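Local coordinates for uncharacterized protein (Bacteroides ovatus, PDB 3NQK) that is of unknown function but pairs a domain of the E-set clan with a C-terminal BT_3044-like domain, at residues A[213-225]-A[232-244]. Sequence-based numbering, arbitrary orientation. Where two conformers were deposited one is given.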
loop_
_atom_site.group_PDB
_atom_site.type_symbol
_atom_site.label_atom_id
_atom_site.label_comp_id
_atom_site.label_asym_id
_atom_site.label_seq_id
_atom_site.Cartn_x
_atom_site.Cartn_y
_atom_site.Cartn_z
ATOM N N ASP A 213 -32.031 13.425 17.151
ATOM C CA ASP A 213 -33.218 12.664 17.565
ATOM C C ASP A 213 -34.255 12.565 16.443
ATOM O O ASP A 213 -34.981 11.571 16.339
ATOM C CB ASP A 213 -33.855 13.277 18.815
ATOM C CG ASP A 213 -33.178 12.837 20.085
ATOM O OD1 ASP A 213 -32.578 11.727 20.095
ATOM O OD2 ASP A 213 -33.281 13.574 21.092
HETATM N N MSE A 214 -34.305 13.578 15.603
HETATM C CA MSE A 214 -35.238 13.593 14.495
HETATM C C MSE A 214 -34.637 13.029 13.226
HETATM O O MSE A 214 -35.300 12.292 12.488
HETATM C CB MSE A 214 -35.715 15.002 14.251
HETATM C CG MSE A 214 -36.765 15.410 15.207
HETATM SE SE MSE A 214 -36.766 17.253 15.531
HETATM C CE MSE A 214 -38.567 17.349 16.300
ATOM N N ARG A 215 -33.369 13.317 12.975
ATOM C CA ARG A 215 -32.789 12.869 11.707
ATOM C C ARG A 215 -32.733 11.336 11.609
ATOM O O ARG A 215 -32.927 10.783 10.540
ATOM C CB ARG A 215 -31.422 13.548 11.402
ATOM C CG ARG A 215 -30.217 12.737 11.644
ATOM C CD ARG A 215 -28.979 13.364 10.958
ATOM N NE ARG A 215 -28.476 14.555 11.663
ATOM C CZ ARG A 215 -27.252 14.671 12.199
ATOM N NH1 ARG A 215 -26.361 13.686 12.095
ATOM N NH2 ARG A 215 -26.903 15.801 12.795
ATOM N N LYS A 216 -32.582 10.658 12.734
ATOM C CA LYS A 216 -32.504 9.211 12.704
ATOM C C LYS A 216 -33.792 8.613 12.159
ATOM O O LYS A 216 -33.783 7.549 11.554
ATOM C CB LYS A 216 -32.153 8.616 14.106
ATOM C CG LYS A 216 -33.215 8.778 15.217
ATOM C CD LYS A 216 -32.741 8.060 16.554
ATOM C CE LYS A 216 -33.602 8.466 17.788
ATOM N N LYS A 217 -34.881 9.338 12.302
ATOM C CA LYS A 217 -36.171 8.834 11.875
ATOM C C LYS A 217 -36.313 8.728 10.356
ATOM O O LYS A 217 -37.118 7.971 9.876
ATOM C CB LYS A 217 -37.295 9.683 12.491
ATOM C CG LYS A 217 -37.487 9.381 14.014
ATOM C CD LYS A 217 -38.573 10.224 14.682
ATOM C CE LYS A 217 -38.869 9.715 16.119
ATOM N NZ LYS A 217 -39.143 8.214 16.149
ATOM N N TYR A 218 -35.443 9.404 9.616
ATOM C CA TYR A 218 -35.521 9.417 8.152
ATOM C C TYR A 218 -34.500 8.504 7.462
ATOM O O TYR A 218 -34.351 8.561 6.241
ATOM C CB TYR A 218 -35.364 10.850 7.639
ATOM C CG TYR A 218 -36.452 11.793 8.133
ATOM C CD1 TYR A 218 -37.698 11.819 7.534
ATOM C CD2 TYR A 218 -36.230 12.630 9.198
ATOM C CE1 TYR A 218 -38.689 12.665 7.987
ATOM C CE2 TYR A 218 -37.219 13.494 9.655
ATOM C CZ TYR A 218 -38.441 13.496 9.064
ATOM O OH TYR A 218 -39.434 14.351 9.540
ATOM N N LYS A 219 -33.843 7.627 8.220
ATOM C CA LYS A 219 -32.866 6.684 7.623
ATOM C C LYS A 219 -33.557 5.679 6.705
ATOM O O LYS A 219 -34.585 5.124 7.057
ATOM C CB LYS A 219 -32.095 5.913 8.722
ATOM C CG LYS A 219 -31.132 6.778 9.570
ATOM C CD LYS A 219 -30.731 6.085 10.912
ATOM C CE LYS A 219 -29.324 5.510 10.890
ATOM N NZ LYS A 219 -28.891 5.048 12.252
ATOM N N ILE A 220 -32.975 5.448 5.534
ATOM C CA ILE A 220 -33.445 4.409 4.626
ATOM C C ILE A 220 -32.321 3.397 4.435
ATOM O O ILE A 220 -31.275 3.735 3.906
ATOM C CB ILE A 220 -33.802 4.977 3.243
ATOM C CG1 ILE A 220 -34.781 6.127 3.362
ATOM C CG2 ILE A 220 -34.384 3.886 2.356
ATOM C CD1 ILE A 220 -35.118 6.744 2.046
ATOM N N ASN A 221 -32.529 2.170 4.897
ATOM C CA ASN A 221 -31.524 1.125 4.761
ATOM C C ASN A 221 -31.562 0.552 3.361
ATOM O O ASN A 221 -32.632 0.261 2.833
ATOM C CB ASN A 221 -31.753 0.011 5.786
ATOM C CG ASN A 221 -31.538 0.479 7.219
ATOM O OD1 ASN A 221 -30.589 1.200 7.511
ATOM N ND2 ASN A 221 -32.434 0.072 8.118
ATOM N N VAL A 222 -30.392 0.390 2.761
ATOM C CA VAL A 222 -30.291 -0.067 1.389
ATOM C C VAL A 222 -29.332 -1.241 1.283
ATOM O O VAL A 222 -28.155 -1.119 1.598
ATOM C CB VAL A 222 -29.791 1.058 0.499
ATOM C CG1 VAL A 222 -29.644 0.585 -0.932
ATOM C CG2 VAL A 222 -30.731 2.232 0.582
ATOM N N HIS A 223 -29.827 -2.374 0.823
ATOM C CA HIS A 223 -29.002 -3.574 0.746
ATOM C C HIS A 223 -28.781 -3.965 -0.699
ATOM O O HIS A 223 -29.733 -4.048 -1.486
ATOM C CB HIS A 223 -29.660 -4.710 1.520
ATOM C CG HIS A 223 -28.967 -6.024 1.375
ATOM N ND1 HIS A 223 -27.710 -6.263 1.884
ATOM C CD2 HIS A 223 -29.384 -7.194 0.839
ATOM C CE1 HIS A 223 -27.367 -7.513 1.631
ATOM N NE2 HIS A 223 -28.365 -8.097 0.996
ATOM N N PHE A 224 -27.522 -4.180 -1.062
ATOM C CA PHE A 224 -27.177 -4.527 -2.434
ATOM C C PHE A 224 -27.182 -6.029 -2.616
ATOM O O PHE A 224 -26.408 -6.726 -1.996
ATOM C CB PHE A 224 -25.813 -3.967 -2.787
ATOM C CG PHE A 224 -25.791 -2.498 -2.920
ATOM C CD1 PHE A 224 -25.777 -1.699 -1.812
ATOM C CD2 PHE A 224 -25.777 -1.908 -4.156
ATOM C CE1 PHE A 224 -25.762 -0.327 -1.931
ATOM C CE2 PHE A 224 -25.738 -0.515 -4.285
ATOM C CZ PHE A 224 -25.731 0.261 -3.188
ATOM N N LYS A 225 -28.047 -6.522 -3.490
ATOM C CA LYS A 225 -28.167 -7.964 -3.698
ATOM C C LYS A 225 -27.321 -8.451 -4.884
ATOM O O LYS A 225 -26.912 -7.663 -5.746
ATOM C CB LYS A 225 -29.638 -8.375 -3.869
ATOM C CG LYS A 225 -30.465 -8.259 -2.573
ATOM C CD LYS A 225 -31.799 -9.032 -2.656
ATOM C CE LYS A 225 -32.754 -8.383 -3.638
ATOM N NZ LYS A 225 -34.071 -9.058 -3.669
HETATM N N MSE A 232 -34.802 -1.702 -0.175
HETATM C CA MSE A 232 -34.807 -0.393 0.468
HETATM C C MSE A 232 -35.928 -0.372 1.457
HETATM O O MSE A 232 -37.068 -0.583 1.093
HETATM C CB MSE A 232 -35.032 0.713 -0.547
HETATM C CG MSE A 232 -33.933 0.885 -1.552
HETATM SE SE MSE A 232 -34.181 2.490 -2.625
HETATM C CE MSE A 232 -34.342 3.783 -1.221
ATOM N N LYS A 233 -35.615 -0.105 2.711
ATOM C CA LYS A 233 -36.634 -0.081 3.751
ATOM C C LYS A 233 -36.274 0.934 4.809
ATOM O O LYS A 233 -35.108 1.119 5.114
ATOM C CB LYS A 233 -36.760 -1.460 4.374
ATOM C CG LYS A 233 -38.022 -1.661 5.198
ATOM C CD LYS A 233 -38.048 -3.058 5.857
ATOM C CE LYS A 233 -39.268 -3.223 6.775
ATOM N NZ LYS A 233 -39.277 -4.543 7.473
ATOM N N GLN A 234 -37.272 1.621 5.350
ATOM C CA GLN A 234 -37.033 2.567 6.438
ATOM C C GLN A 234 -36.436 1.834 7.610
ATOM O O GLN A 234 -36.733 0.653 7.829
ATOM C CB GLN A 234 -38.330 3.268 6.874
ATOM C CG GLN A 234 -39.273 2.409 7.749
ATOM C CD GLN A 234 -40.057 1.373 6.953
ATOM O OE1 GLN A 234 -40.085 1.409 5.724
ATOM N NE2 GLN A 234 -40.729 0.466 7.660
ATOM N N ASP A 235 -35.587 2.525 8.363
ATOM C CA ASP A 235 -34.935 1.937 9.533
ATOM C C ASP A 235 -35.898 1.932 10.703
ATOM O O ASP A 235 -35.948 0.980 11.460
ATOM C CB ASP A 235 -33.679 2.736 9.895
ATOM C CG ASP A 235 -32.977 2.202 11.122
ATOM O OD1 ASP A 235 -32.301 1.161 11.018
ATOM O OD2 ASP A 235 -33.052 2.859 12.174
ATOM N N ASP A 236 -36.678 3.015 10.827
ATOM C CA ASP A 236 -37.666 3.151 11.898
ATOM C C ASP A 236 -38.704 2.046 11.828
ATOM O O ASP A 236 -39.517 2.012 10.918
ATOM C CB ASP A 236 -38.368 4.516 11.812
ATOM C CG ASP A 236 -39.346 4.764 12.987
ATOM O OD1 ASP A 236 -39.555 3.841 13.818
ATOM O OD2 ASP A 236 -39.895 5.884 13.072
ATOM N N PRO A 237 -38.710 1.165 12.825
ATOM C CA PRO A 237 -39.677 0.070 12.802
ATOM C C PRO A 237 -41.135 0.535 12.698
ATOM O O PRO A 237 -41.942 -0.161 12.102
ATOM C CB PRO A 237 -39.428 -0.660 14.138
ATOM C CG PRO A 237 -38.506 0.252 14.939
ATOM C CD PRO A 237 -37.782 1.081 13.972
ATOM N N SER A 238 -41.467 1.705 13.262
ATOM C CA SER A 238 -42.885 2.188 13.237
ATOM C C SER A 238 -43.179 3.060 12.017
ATOM O O SER A 238 -44.280 3.575 11.867
ATOM C CB SER A 238 -43.243 2.945 14.528
ATOM O OG SER A 238 -42.578 4.186 14.606
ATOM N N ASN A 239 -42.178 3.228 11.166
ATOM C CA ASN A 239 -42.321 3.974 9.922
ATOM C C ASN A 239 -43.117 5.275 10.076
ATOM O O ASN A 239 -44.067 5.503 9.362
ATOM C CB ASN A 239 -42.973 3.087 8.865
ATOM C CG ASN A 239 -42.810 3.634 7.463
ATOM O OD1 ASN A 239 -42.190 4.668 7.259
ATOM N ND2 ASN A 239 -43.378 2.945 6.495
ATOM N N GLU A 240 -42.686 6.141 10.984
ATOM C CA GLU A 240 -43.390 7.403 11.217
ATOM C C GLU A 240 -43.331 8.320 9.984
ATOM O O GLU A 240 -44.286 9.064 9.710
ATOM C CB GLU A 240 -42.831 8.120 12.445
ATOM C CG GLU A 240 -43.772 9.193 13.010
ATOM C CD GLU A 240 -43.299 9.770 14.349
ATOM O OE1 GLU A 240 -42.205 9.362 14.840
ATOM O OE2 GLU A 240 -44.013 10.655 14.896
HETATM N N MSE A 241 -42.244 8.229 9.213
HETATM C CA MSE A 241 -42.120 9.024 7.994
HETATM C C MSE A 241 -42.970 8.464 6.855
HETATM O O MSE A 241 -42.967 9.010 5.764
HETATM C CB MSE A 241 -40.655 9.134 7.543
HETATM C CG MSE A 241 -40.046 7.861 7.005
HETATM SE SE MSE A 241 -38.505 8.237 5.869
HETATM C CE MSE A 241 -37.562 6.605 6.190
ATOM N N GLU A 242 -43.705 7.381 7.123
ATOM C CA GLU A 242 -44.570 6.762 6.119
ATOM C C GLU A 242 -43.803 6.513 4.802
ATOM O O GLU A 242 -44.260 6.898 3.709
ATOM C CB GLU A 242 -45.829 7.627 5.852
ATOM C CG GLU A 242 -46.808 7.788 7.073
ATOM C CD GLU A 242 -47.415 6.443 7.555
ATOM O OE1 GLU A 242 -47.735 5.569 6.702
ATOM O OE2 GLU A 242 -47.579 6.272 8.786
ATOM N N PHE A 243 -42.640 5.882 4.917
ATOM C CA PHE A 243 -41.877 5.505 3.763
ATOM C C PHE A 243 -42.619 4.467 2.980
ATOM O O PHE A 243 -43.215 3.562 3.552
ATOM C CB PHE A 243 -40.543 4.934 4.183
ATOM C CG PHE A 243 -39.724 4.416 3.044
ATOM C CD1 PHE A 243 -38.957 5.284 2.273
ATOM C CD2 PHE A 243 -39.692 3.049 2.753
ATOM C CE1 PHE A 243 -38.167 4.805 1.220
ATOM C CE2 PHE A 243 -38.903 2.561 1.705
ATOM C CZ PHE A 243 -38.148 3.440 0.934
ATOM N N GLU A 244 -42.531 4.561 1.652
ATOM C CA GLU A 244 -43.222 3.634 0.767
ATOM C C GLU A 244 -42.449 3.483 -0.559
ATOM O O GLU A 244 -42.331 4.426 -1.333
ATOM C CB GLU A 244 -44.642 4.134 0.505
ATOM C CG GLU A 244 -45.612 3.063 -0.003
ATOM C CD GLU A 244 -46.941 3.666 -0.503
ATOM O OE1 GLU A 244 -47.222 4.854 -0.177
ATOM O OE2 GLU A 244 -47.683 2.962 -1.241
HETATM O O HOH W 1 -39.868 7.301 10.470
HETATM O O HOH W 2 -36.177 5.308 9.229
HETATM O O HOH W 3 -29.437 1.565 9.835
HETATM O O HOH W 4 -34.824 -1.547 7.786
#
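An antiparallel beta hairpin brings Asn221 of strand 219-224 against Lys233 and Asp235 of the 232-244 segment. Asn221 and Lys233 form a hydrogen-bonded pair. Asn221 N gives to Lys233 O at 2.8 Å, and Lys233 N returns a bond to Asn221 O. Asp235 N extends the ladder to Lys219 O, which it meets from above the carbonyl plane.

With CG of Asn221 anti to the carbonyl carbon (chi1 -66°), ND2 reaches the anti lone pair of Asp235 OD1 at 3.1 Å, nearly straight at 173°. OD1 lies in the plane of the Asn221 amide, while the carboxylate plane is turned 89° to it. One water joins Asn221 OD1 to Asp235 OD1, and another joins ND2 to Gln234 O. Replacing Asn221 by an alanine would remove both amide atoms, which is likely to leave Asp235 OD1 without this donor and cost both waters their Asn221 partner.

The hairpin belongs to the large antiparallel sheet of the BT_3044-like region, where strand 198-202 pairs with the other edge of strand 219-224. Lys219 runs beside Asp235, CB to CB, but its NZ makes a salt bridge with Asp120.

Ile220, Val222 and Met232 share the other face of the hairpin. Ile220 CG2 touches Met232 CE at 3.6 Å, while Ile220 CD1 meets Phe243 CE1 at 3.7 Å. Strand 264-279 covers this face through Phe273 and Tyr275. Met241 CE lies 3.4 Å from Lys219 O. Met241, modelled as selenomethionine, sets its SE beside the Tyr218 ring in an oblique Met-aromatic contact.

Past the strand, Asp236 OD1 accepts from Ser238 N in an Asx turn. Lys217 NZ makes a salt bridge with Glu240 OE1 at 3.5 Å and a long one with Asp236 OD2. Two waters on Lys217 O reach Asp236 N and Met241 N.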